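Local coordinates for protein PsaG (Dunaliella salina, PDB 6SL5) that binds chlorophyll a and beta-carotene as a small membrane subunit of photosystem I, and probably forms part of the docking surface for the light-harvesting antenna, at residues G9-F14 with L76-G81; L17-F22 with K62-S67. All blocks are in the same frame, centred on the assembly; numbering follows the deposited sequence.

Contact 1 (G9-F14 with L76-G81); sequences GSTVSF and LGHVFG. With BCR (beta-carotene), chain B.
F14 lies against the backbone of G77, so an aromatic ring meets a helix at a residue with no side chain. Its CB points toward 76-81 and brings the ring up to that backbone. CG meets G77 CA at 3.8 Å. CD1 also faces G77 CA, while CD2 and CE2 lie near G77 O, with CE2 at 3.2 Å. CZ is still beside the same oxygen. G77 CA sits 3.9 Å from the ring centroid and 15° off the ring normal, a CH-pi contact over the face. G81 CA approaches the ring obliquely from one turn further on.

The two segments belong to helix 3-20 and helix 77-80, consistent with the paired membrane helices of PsaG. One turn before F14, S10 OG stands anti to the backbone N (chi1 178°) and gives a weak hydrogen bond to H78 O at 3.3 Å. T11 and H78 lie side by side and point the same way, though the close approach of T11 OG1 to the imidazole is doubtful in the model. T11 OG1 hydrogen-bonds to I7 O, and H78 ND1 to A75 O.

Both side chains reach one beta-carotene. T11 CG2 meets its C14 at 3.3 Å. H78 CE1 meets C20 at 3.4 Å, with the carotene at the edge of the imidazole. V79 CG2 covers one face of that ring, and V79 CG1 touches the carotene at C27.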
ATOM      1  N   GLY H   9     -39.615  11.548 -58.282  1.00  0.00           N
ATOM      2  CA  GLY H   9     -40.447  12.580 -57.684  1.00  0.00           C
ATOM      3  C   GLY H   9     -39.873  13.108 -56.411  1.00  0.00           C
ATOM      4  O   GLY H   9     -40.327  14.107 -55.848  1.00  0.00           O
ATOM      5  N   SER H  10     -38.857  12.420 -55.964  1.00  0.00           N
ATOM      6  CA  SER H  10     -38.063  12.741 -54.819  1.00  0.00           C
ATOM      7  C   SER H  10     -36.992  13.735 -55.132  1.00  0.00           C
ATOM      8  O   SER H  10     -36.779  14.697 -54.382  1.00  0.00           O
ATOM      9  CB  SER H  10     -37.281  11.559 -54.414  1.00  0.00           C
ATOM     10  OG  SER H  10     -36.574  12.076 -53.344  1.00  0.00           O
ATOM     11  N   THR H  11     -36.259  13.450 -56.212  1.00  0.00           N
ATOM     12  CA  THR H  11     -35.123  14.302 -56.646  1.00  0.00           C
ATOM     13  C   THR H  11     -35.620  15.699 -56.939  1.00  0.00           C
ATOM     14  O   THR H  11     -35.101  16.670 -56.360  1.00  0.00           O
ATOM     15  CB  THR H  11     -34.472  13.776 -57.931  1.00  0.00           C
ATOM     16  OG1 THR H  11     -33.959  12.466 -57.703  1.00  0.00           O
ATOM     17  CG2 THR H  11     -33.372  14.682 -58.441  1.00  0.00           C
ATOM     18  N   VAL H  12     -36.613  15.753 -57.808  1.00  0.00           N
ATOM     19  CA  VAL H  12     -37.107  17.053 -58.192  1.00  0.00           C
ATOM     20  C   VAL H  12     -37.683  17.809 -56.999  1.00  0.00           C
ATOM     21  O   VAL H  12     -37.484  19.017 -56.893  1.00  0.00           O
ATOM     22  CB  VAL H  12     -38.097  16.856 -59.348  1.00  0.00           C
ATOM     23  CG1 VAL H  12     -39.245  15.922 -58.974  1.00  0.00           C
ATOM     24  CG2 VAL H  12     -38.593  18.175 -59.824  1.00  0.00           C
ATOM     25  N   SER H  13     -38.368  17.124 -56.069  1.00  0.00           N
ATOM     26  CA  SER H  13     -38.927  17.834 -54.919  1.00  0.00           C
ATOM     27  C   SER H  13     -37.827  18.341 -54.001  1.00  0.00           C
ATOM     28  O   SER H  13     -37.899  19.471 -53.511  1.00  0.00           O
ATOM     29  CB  SER H  13     -39.918  16.953 -54.163  1.00  0.00           C
ATOM     30  OG  SER H  13     -39.337  15.713 -53.812  1.00  0.00           O
ATOM     31  N   PHE H  14     -36.785  17.539 -53.801  1.00  0.00           N
ATOM     32  CA  PHE H  14     -35.676  17.977 -52.968  1.00  0.00           C
ATOM     33  C   PHE H  14     -34.896  19.102 -53.651  1.00  0.00           C
ATOM     34  O   PHE H  14     -34.466  20.059 -52.989  1.00  0.00           O
ATOM     35  CB  PHE H  14     -34.799  16.773 -52.613  1.00  0.00           C
ATOM     36  CG  PHE H  14     -35.210  16.107 -51.328  1.00  0.00           C
ATOM     37  CD1 PHE H  14     -34.945  16.730 -50.128  1.00  0.00           C
ATOM     38  CD2 PHE H  14     -35.881  14.888 -51.314  1.00  0.00           C
ATOM     39  CE1 PHE H  14     -35.310  16.154 -48.940  1.00  0.00           C
ATOM     40  CE2 PHE H  14     -36.257  14.305 -50.106  1.00  0.00           C
ATOM     41  CZ  PHE H  14     -35.969  14.944 -48.923  1.00  0.00           C
ATOM     42  N   LEU H  76     -28.836  14.757 -53.292  1.00  0.00           N
ATOM     43  CA  LEU H  76     -28.686  13.524 -52.552  1.00  0.00           C
ATOM     44  C   LEU H  76     -29.866  13.293 -51.650  1.00  0.00           C
ATOM     45  O   LEU H  76     -29.980  12.216 -51.067  1.00  0.00           O
ATOM     46  CB  LEU H  76     -27.414  13.545 -51.720  1.00  0.00           C
ATOM     47  CG  LEU H  76     -26.183  12.830 -52.231  1.00  0.00           C
ATOM     48  CD1 LEU H  76     -26.486  11.353 -52.273  1.00  0.00           C
ATOM     49  CD2 LEU H  76     -25.745  13.339 -53.582  1.00  0.00           C
ATOM     50  N   GLY H  77     -30.745  14.293 -51.545  1.00  0.00           N
ATOM     51  CA  GLY H  77     -31.958  14.151 -50.795  1.00  0.00           C
ATOM     52  C   GLY H  77     -32.855  13.140 -51.464  1.00  0.00           C
ATOM     53  O   GLY H  77     -33.694  12.539 -50.799  1.00  0.00           O
ATOM     54  N   HIS H  78     -32.589  12.936 -52.748  1.00  0.00           N
ATOM     55  CA  HIS H  78     -33.353  12.038 -53.647  1.00  0.00           C
ATOM     56  C   HIS H  78     -33.226  10.580 -53.202  1.00  0.00           C
ATOM     57  O   HIS H  78     -34.149   9.790 -53.477  1.00  0.00           O
ATOM     58  CB  HIS H  78     -32.893  12.378 -55.071  1.00  0.00           C
ATOM     59  CG  HIS H  78     -32.130  11.416 -55.919  1.00  0.00           C
ATOM     60  ND1 HIS H  78     -30.800  11.625 -56.240  1.00  0.00           N
ATOM     61  CD2 HIS H  78     -32.538  10.377 -56.677  1.00  0.00           C
ATOM     62  CE1 HIS H  78     -30.400  10.700 -57.089  1.00  0.00           C
ATOM     63  NE2 HIS H  78     -31.444   9.904 -57.351  1.00  0.00           N
ATOM     64  N   VAL H  79     -32.112  10.254 -52.538  1.00  0.00           N
ATOM     65  CA  VAL H  79     -31.786   8.931 -52.173  1.00  0.00           C
ATOM     66  C   VAL H  79     -31.626   8.860 -50.676  1.00  0.00           C
ATOM     67  O   VAL H  79     -31.834   7.801 -50.083  1.00  0.00           O
ATOM     68  CB  VAL H  79     -30.529   8.495 -52.935  1.00  0.00           C
ATOM     69  CG1 VAL H  79     -30.483   7.167 -52.972  1.00  0.00           C
ATOM     70  CG2 VAL H  79     -30.708   8.701 -54.381  1.00  0.00           C
ATOM     71  N   PHE H  80     -31.348   9.976 -50.041  1.00  0.00           N
ATOM     72  CA  PHE H  80     -31.263   9.970 -48.607  1.00  0.00           C
ATOM     73  C   PHE H  80     -32.660   9.987 -48.000  1.00  0.00           C
ATOM     74  O   PHE H  80     -32.947   9.232 -47.066  1.00  0.00           O
ATOM     75  CB  PHE H  80     -30.432  11.164 -48.157  1.00  0.00           C
ATOM     76  CG  PHE H  80     -30.671  11.545 -46.763  1.00  0.00           C
ATOM     77  CD1 PHE H  80     -31.411  12.672 -46.454  1.00  0.00           C
ATOM     78  CD2 PHE H  80     -30.170  10.767 -45.746  1.00  0.00           C
ATOM     79  CE1 PHE H  80     -31.640  13.016 -45.139  1.00  0.00           C
ATOM     80  CE2 PHE H  80     -30.384  11.117 -44.435  1.00  0.00           C
ATOM     81  CZ  PHE H  80     -31.124  12.231 -44.128  1.00  0.00           C
ATOM     82  N   GLY H  81     -33.550  10.834 -48.525  1.00  0.00           N
ATOM     83  CA  GLY H  81     -34.885  10.960 -47.997  1.00  0.00           C
ATOM     84  C   GLY H  81     -35.977  10.177 -48.681  1.00  0.00           C
ATOM     85  O   GLY H  81     -37.051  10.010 -48.100  1.00  0.00           O
TER
HETATM   86  C1  BCR B4001     -32.428  24.346 -66.239  1.00  0.00           C
HETATM   87  C2  BCR B4001     -31.287  25.321 -66.493  1.00  0.00           C
HETATM   88  C3  BCR B4001     -30.472  24.899 -67.710  1.00  0.00           C
HETATM   89  C4  BCR B4001     -29.950  23.477 -67.551  1.00  0.00           C
HETATM   90  C5  BCR B4001     -30.988  22.523 -67.014  1.00  0.00           C
HETATM   91  C6  BCR B4001     -31.860  22.955 -66.109  1.00  0.00           C
HETATM   92  C7  BCR B4001     -32.298  22.098 -64.987  1.00  0.00           C
HETATM   93  C8  BCR B4001     -31.501  21.263 -64.335  1.00  0.00           C
HETATM   94  C9  BCR B4001     -31.887  20.411 -63.219  1.00  0.00           C
HETATM   95  C10 BCR B4001     -30.934  19.649 -62.420  1.00  0.00           C
HETATM   96  C11 BCR B4001     -30.680  18.328 -61.946  1.00  0.00           C
HETATM   97  C33 BCR B4001     -31.040  21.108 -67.505  1.00  0.00           C
HETATM   98  C31 BCR B4001     -33.394  24.355 -67.415  1.00  0.00           C
HETATM   99  C32 BCR B4001     -33.158  24.695 -64.949  1.00  0.00           C
HETATM  100  C34 BCR B4001     -33.344  20.303 -62.886  1.00  0.00           C
HETATM  101  C12 BCR B4001     -30.580  17.194 -61.516  1.00  0.00           C
HETATM  102  C13 BCR B4001     -31.234  15.959 -61.242  1.00  0.00           C
HETATM  103  C14 BCR B4001     -30.773  14.929 -60.467  1.00  0.00           C
HETATM  104  C15 BCR B4001     -29.549  14.757 -59.739  1.00  0.00           C
HETATM  105  C16 BCR B4001     -28.890  14.095 -58.754  1.00  0.00           C
HETATM  106  C17 BCR B4001     -27.640  14.296 -58.462  1.00  0.00           C
HETATM  107  C18 BCR B4001     -26.826  13.483 -57.743  1.00  0.00           C
HETATM  108  C19 BCR B4001     -27.302  12.204 -57.169  1.00  0.00           C
HETATM  109  C20 BCR B4001     -27.103  11.142 -56.382  1.00  0.00           C
HETATM  110  C21 BCR B4001     -27.333   9.886 -55.726  1.00  0.00           C
HETATM  111  C22 BCR B4001     -26.472   9.208 -54.927  1.00  0.00           C
HETATM  112  C23 BCR B4001     -26.855   7.905 -54.336  1.00  0.00           C
HETATM  113  C24 BCR B4001     -26.750   7.526 -52.886  1.00  0.00           C
HETATM  114  C25 BCR B4001     -27.161   6.181 -52.423  1.00  0.00           C
HETATM  115  C26 BCR B4001     -27.290   5.168 -53.277  1.00  0.00           C
HETATM  116  C27 BCR B4001     -28.554   4.348 -53.192  1.00  0.00           C
HETATM  117  C28 BCR B4001     -28.736   3.905 -51.747  1.00  0.00           C
HETATM  118  C29 BCR B4001     -28.757   5.115 -50.820  1.00  0.00           C
HETATM  119  C30 BCR B4001     -27.469   5.926 -50.947  1.00  0.00           C
HETATM  120  C35 BCR B4001     -32.588  15.777 -61.863  1.00  0.00           C
HETATM  121  C36 BCR B4001     -25.396  13.884 -57.532  1.00  0.00           C
HETATM  122  C37 BCR B4001     -25.111   9.768 -54.649  1.00  0.00           C
HETATM  123  C38 BCR B4001     -26.245   4.805 -54.292  1.00  0.00           C
HETATM  124  C39 BCR B4001     -26.314   5.152 -50.322  1.00  0.00           C
HETATM  125  C40 BCR B4001     -27.682   7.260 -50.243  1.00  0.00           C

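Contact 2 (L17-F22 with K62-S67). With CLA (chlorophyll a), chain C.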
ATOM      1  N   LEU H  17     -37.143  22.290 -53.700  1.00  0.00           N
ATOM      2  CA  LEU H  17     -37.213  22.774 -52.332  1.00  0.00           C
ATOM      3  C   LEU H  17     -35.955  23.569 -52.010  1.00  0.00           C
ATOM      4  O   LEU H  17     -36.032  24.737 -51.600  1.00  0.00           O
ATOM      5  CB  LEU H  17     -37.377  21.580 -51.386  1.00  0.00           C
ATOM      6  CG  LEU H  17     -38.141  21.734 -50.078  1.00  0.00           C
ATOM      7  CD1 LEU H  17     -39.458  22.426 -50.329  1.00  0.00           C
ATOM      8  CD2 LEU H  17     -38.376  20.367 -49.462  1.00  0.00           C
ATOM      9  N   GLY H  18     -34.789  22.966 -52.258  1.00  0.00           N
ATOM     10  CA  GLY H  18     -33.518  23.626 -52.009  1.00  0.00           C
ATOM     11  C   GLY H  18     -33.223  24.816 -52.902  1.00  0.00           C
ATOM     12  O   GLY H  18     -32.369  25.633 -52.550  1.00  0.00           O
ATOM     13  N   ARG H  19     -33.939  24.938 -54.026  1.00  0.00           N
ATOM     14  CA  ARG H  19     -33.666  26.039 -54.995  1.00  0.00           C
ATOM     15  C   ARG H  19     -34.693  27.174 -54.887  1.00  0.00           C
ATOM     16  O   ARG H  19     -34.364  28.295 -55.320  1.00  0.00           O
ATOM     17  CB  ARG H  19     -33.585  25.488 -56.424  1.00  0.00           C
ATOM     18  CG  ARG H  19     -33.201  26.522 -57.472  1.00  0.00           C
ATOM     19  CD  ARG H  19     -34.358  27.415 -57.878  1.00  0.00           C
ATOM     20  NE  ARG H  19     -33.994  28.337 -58.945  1.00  0.00           N
ATOM     21  CZ  ARG H  19     -33.678  29.613 -58.762  1.00  0.00           C
ATOM     22  NH1 ARG H  19     -33.683  30.129 -57.544  1.00  0.00           N
ATOM     23  NH2 ARG H  19     -33.360  30.371 -59.796  1.00  0.00           N
ATOM     24  N   PHE H  20     -35.893  26.898 -54.365  1.00  0.00           N
ATOM     25  CA  PHE H  20     -36.913  27.922 -54.251  1.00  0.00           C
ATOM     26  C   PHE H  20     -37.196  28.402 -52.839  1.00  0.00           C
ATOM     27  O   PHE H  20     -37.540  29.574 -52.677  1.00  0.00           O
ATOM     28  CB  PHE H  20     -38.230  27.414 -54.844  1.00  0.00           C
ATOM     29  CG  PHE H  20     -38.276  27.437 -56.339  1.00  0.00           C
ATOM     30  CD1 PHE H  20     -38.925  26.431 -57.029  1.00  0.00           C
ATOM     31  CD2 PHE H  20     -37.707  28.478 -57.051  1.00  0.00           C
ATOM     32  CE1 PHE H  20     -38.989  26.445 -58.403  1.00  0.00           C
ATOM     33  CE2 PHE H  20     -37.771  28.503 -58.429  1.00  0.00           C
ATOM     34  CZ  PHE H  20     -38.406  27.480 -59.100  1.00  0.00           C
ATOM     35  N   VAL H  21     -37.093  27.564 -51.811  1.00  0.00           N
ATOM     36  CA  VAL H  21     -37.440  28.027 -50.475  1.00  0.00           C
ATOM     37  C   VAL H  21     -36.322  27.871 -49.448  1.00  0.00           C
ATOM     38  O   VAL H  21     -36.363  28.544 -48.406  1.00  0.00           O
ATOM     39  CB  VAL H  21     -38.734  27.328 -49.993  1.00  0.00           C
ATOM     40  CG1 VAL H  21     -38.460  25.951 -49.446  1.00  0.00           C
ATOM     41  CG2 VAL H  21     -39.515  28.187 -49.003  1.00  0.00           C
ATOM     42  N   PHE H  22     -35.303  27.042 -49.679  1.00  0.00           N
ATOM     43  CA  PHE H  22     -34.233  26.882 -48.700  1.00  0.00           C
ATOM     44  C   PHE H  22     -32.898  27.412 -49.180  1.00  0.00           C
ATOM     45  O   PHE H  22     -31.888  27.222 -48.501  1.00  0.00           O
ATOM     46  CB  PHE H  22     -34.095  25.419 -48.297  1.00  0.00           C
ATOM     47  CG  PHE H  22     -35.206  24.948 -47.435  1.00  0.00           C
ATOM     48  CD1 PHE H  22     -35.453  25.568 -46.221  1.00  0.00           C
ATOM     49  CD2 PHE H  22     -36.029  23.916 -47.840  1.00  0.00           C
ATOM     50  CE1 PHE H  22     -36.483  25.158 -45.419  1.00  0.00           C
ATOM     51  CE2 PHE H  22     -37.075  23.509 -47.047  1.00  0.00           C
ATOM     52  CZ  PHE H  22     -37.290  24.120 -45.829  1.00  0.00           C
ATOM     53  N   LYS H  62     -26.954  31.066 -62.603  1.00  0.00           N
ATOM     54  CA  LYS H  62     -28.437  31.088 -62.526  1.00  0.00           C
ATOM     55  C   LYS H  62     -28.856  32.464 -61.993  1.00  0.00           C
ATOM     56  O   LYS H  62     -28.196  33.458 -62.354  1.00  0.00           O
ATOM     57  CB  LYS H  62     -28.918  29.955 -61.612  1.00  0.00           C
ATOM     58  CG  LYS H  62     -30.302  29.383 -61.892  1.00  0.00           C
ATOM     59  CD  LYS H  62     -30.723  28.384 -60.836  1.00  0.00           C
ATOM     60  CE  LYS H  62     -30.389  28.844 -59.434  1.00  0.00           C
ATOM     61  NZ  LYS H  62     -30.351  27.712 -58.479  1.00  0.00           N
ATOM     62  N   SER H  63     -29.928  32.526 -61.200  1.00  0.00           N
ATOM     63  CA  SER H  63     -30.399  33.819 -60.637  1.00  0.00           C
ATOM     64  C   SER H  63     -30.716  33.657 -59.146  1.00  0.00           C
ATOM     65  O   SER H  63     -30.933  32.508 -58.708  1.00  0.00           O
ATOM     66  CB  SER H  63     -31.582  34.346 -61.408  1.00  0.00           C
ATOM     67  OG  SER H  63     -31.283  34.426 -62.793  1.00  0.00           O
ATOM     68  N   LYS H  64     -30.685  34.764 -58.396  1.00  0.00           N
ATOM     69  CA  LYS H  64     -30.990  34.757 -56.940  1.00  0.00           C
ATOM     70  C   LYS H  64     -30.102  33.738 -56.214  1.00  0.00           C
ATOM     71  O   LYS H  64     -30.666  32.939 -55.434  1.00  0.00           O
ATOM     72  CB  LYS H  64     -32.477  34.484 -56.694  1.00  0.00           C
ATOM     73  CG  LYS H  64     -32.959  34.766 -55.276  1.00  0.00           C
ATOM     74  CD  LYS H  64     -34.235  34.035 -54.924  1.00  0.00           C
ATOM     75  CE  LYS H  64     -34.043  32.537 -54.814  1.00  0.00           C
ATOM     76  NZ  LYS H  64     -35.242  31.868 -54.253  1.00  0.00           N
ATOM     77  N   ASP H  65     -28.795  33.749 -56.514  1.00  0.00           N
ATOM     78  CA  ASP H  65     -27.744  32.872 -55.916  1.00  0.00           C
ATOM     79  C   ASP H  65     -27.865  31.434 -56.443  1.00  0.00           C
ATOM     80  O   ASP H  65     -28.710  30.674 -55.931  1.00  0.00           O
ATOM     81  CB  ASP H  65     -27.634  33.017 -54.393  1.00  0.00           C
ATOM     82  CG  ASP H  65     -26.420  32.319 -53.801  1.00  0.00           C
ATOM     83  OD1 ASP H  65     -25.621  33.002 -53.131  1.00  0.00           O
ATOM     84  OD2 ASP H  65     -26.289  31.096 -54.009  1.00  0.00           O
ATOM     85  N   PRO H  66     -27.037  31.031 -57.431  1.00  0.00           N
ATOM     86  CA  PRO H  66     -27.085  29.686 -58.016  1.00  0.00           C
ATOM     87  C   PRO H  66     -26.291  28.650 -57.211  1.00  0.00           C
ATOM     88  O   PRO H  66     -25.810  28.979 -56.140  1.00  0.00           O
ATOM     89  CB  PRO H  66     -26.372  29.852 -59.369  1.00  0.00           C
ATOM     90  CG  PRO H  66     -26.073  31.334 -59.487  1.00  0.00           C
ATOM     91  CD  PRO H  66     -26.013  31.850 -58.066  1.00  0.00           C
ATOM     92  N   SER H  67     -26.165  27.434 -57.755  1.00  0.00           N
ATOM     93  CA  SER H  67     -25.409  26.372 -57.099  1.00  0.00           C
ATOM     94  C   SER H  67     -24.877  25.406 -58.145  1.00  0.00           C
ATOM     95  O   SER H  67     -25.657  24.739 -58.831  1.00  0.00           O
ATOM     96  CB  SER H  67     -26.265  25.643 -56.064  1.00  0.00           C
ATOM     97  OG  SER H  67     -27.555  25.347 -56.568  1.00  0.00           O
TER
HETATM   98 MG   CLA C1602     -32.682  27.743 -63.615  1.00  0.00          MG
HETATM   99  CHA CLA C1602     -29.564  28.164 -65.073  1.00  0.00           C
HETATM  100  CHB CLA C1602     -31.609  24.879 -62.048  1.00  0.00           C
HETATM  101  CHC CLA C1602     -35.675  27.502 -62.274  1.00  0.00           C
HETATM  102  CHD CLA C1602     -33.751  30.702 -65.287  1.00  0.00           C
HETATM  103  NA  CLA C1602     -30.778  26.621 -63.558  1.00  0.00           N
HETATM  104  C1A CLA C1602     -29.652  26.941 -64.195  1.00  0.00           C
HETATM  105  C2A CLA C1602     -28.546  25.960 -63.928  1.00  0.00           C
HETATM  106  C3A CLA C1602     -29.215  24.948 -62.978  1.00  0.00           C
HETATM  107  C4A CLA C1602     -30.612  25.487 -62.837  1.00  0.00           C
HETATM  108  CMA CLA C1602     -28.985  23.454 -63.169  1.00  0.00           C
HETATM  109  CAA CLA C1602     -27.397  26.652 -63.209  1.00  0.00           C
HETATM  110  CBA CLA C1602     -26.101  26.530 -63.999  1.00  0.00           C
HETATM  111  CGA CLA C1602     -24.973  26.214 -63.048  1.00  0.00           C
HETATM  112  O1A CLA C1602     -24.650  27.034 -62.205  1.00  0.00           O
HETATM  113  O2A CLA C1602     -24.362  25.050 -63.157  1.00  0.00           O
HETATM  114  NB  CLA C1602     -33.515  26.394 -62.345  1.00  0.00           N
HETATM  115  C1B CLA C1602     -32.944  25.273 -61.815  1.00  0.00           C
HETATM  116  C2B CLA C1602     -33.909  24.590 -60.985  1.00  0.00           C
HETATM  117  C3B CLA C1602     -35.050  25.340 -61.059  1.00  0.00           C
HETATM  118  C4B CLA C1602     -34.785  26.483 -61.928  1.00  0.00           C
HETATM  119  CMB CLA C1602     -33.705  23.316 -60.207  1.00  0.00           C
HETATM  120  CAB CLA C1602     -36.345  25.074 -60.395  1.00  0.00           C
HETATM  121  CBB CLA C1602     -36.585  23.748 -59.714  1.00  0.00           C
HETATM  122  NC  CLA C1602     -34.415  28.929 -63.749  1.00  0.00           N
HETATM  123  C1C CLA C1602     -35.547  28.629 -63.122  1.00  0.00           C
HETATM  124  C2C CLA C1602     -36.637  29.595 -63.408  1.00  0.00           C
HETATM  125  C3C CLA C1602     -36.067  30.503 -64.255  1.00  0.00           C
HETATM  126  C4C CLA C1602     -34.686  30.078 -64.465  1.00  0.00           C
HETATM  127  CMC CLA C1602     -38.044  29.570 -62.872  1.00  0.00           C
HETATM  128  CAC CLA C1602     -36.739  31.707 -64.867  1.00  0.00           C
HETATM  129  CBC CLA C1602     -37.677  31.255 -65.965  1.00  0.00           C
HETATM  130  ND  CLA C1602     -31.959  29.122 -64.848  1.00  0.00           N
HETATM  131  C1D CLA C1602     -32.422  30.251 -65.461  1.00  0.00           C
HETATM  132  C2D CLA C1602     -31.406  30.888 -66.293  1.00  0.00           C
HETATM  133  C3D CLA C1602     -30.301  30.061 -66.128  1.00  0.00           C
HETATM  134  C4D CLA C1602     -30.641  29.019 -65.268  1.00  0.00           C
HETATM  135  CMD CLA C1602     -31.377  32.115 -67.165  1.00  0.00           C
HETATM  136  CAD CLA C1602     -28.920  29.905 -66.536  1.00  0.00           C
HETATM  137  OBD CLA C1602     -28.393  30.491 -67.466  1.00  0.00           O
HETATM  138  CBD CLA C1602     -28.381  28.677 -65.861  1.00  0.00           C
HETATM  139  CGD CLA C1602     -27.988  27.664 -66.896  1.00  0.00           C
HETATM  140  O1D CLA C1602     -28.518  27.654 -67.994  1.00  0.00           O
HETATM  141  O2D CLA C1602     -27.056  26.756 -66.618  1.00  0.00           O
HETATM  142  CED CLA C1602     -25.908  26.755 -67.464  1.00  0.00           C
HETATM  143  C1  CLA C1602     -25.137  23.860 -63.495  1.00  0.00           C
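R19 meets K62, S63 and K64 in a polar contact between the end of helix 3-20 and the long loop that precedes helix 70-73. It is partly buried and lies beside a bound chlorophyll a. With R19 CG anti to the backbone N (chi1 -175°), that carbon lies where K62 NZ reaches it. R19 and K62 meet tip to tip. K62 CE lies over one face of the guanidinium, 3.4 Å from R19 CZ. K64 CE comes to the edge of the same group, near its plane, 3.7 Å from R19 NH1.

The hydrogen bond between the segments is weak: R19 NH2 to S63 O, 3.4 Å with an N-H...O angle of 132°. K64 NZ is nearest F20 O, but at 3.6 Å it is not bonded to it.

The chlorophyll is touched from both segments. K62 CD lies 3.2 Å from its NA, close to the magnesium, so the aliphatic part of the lysine packs on the macrocycle. F20 CZ touches CAB of the chlorophyll at 3.4 Å, and R19 NE approaches C4B. Within the loop, D65 OD2 forms a salt bridge with R27 NE of helix 23-29. Another protein chain packs on L17, V21 and F22.

Three basic side chains thus gather here, with R19 NE only 3.7 Å from K62 NZ. Their like charges probably oppose one another, so the contact appears to rest more on the aliphatic carbons and the pigment than on polar pairing.

In the fold
From the N terminus, helix 3-20 supplies the first segment of both contacts, 9-14 and then 17-22. The chain passes through helix 23-29 and enters a long irregular loop. Residues 62-67 of that loop return to the end of helix 3-20 and close contact 2 after 39 intervening residues. Helix 70-73 follows. Residues 76-81 then come back to the middle of helix 3-20 and close contact 1. Contact 2 is therefore nested inside contact 1, and the two do not cross. Their centres lie about 16 Å apart. Contact 1 joins helix to helix, while contact 2 joins the helix end to the loop.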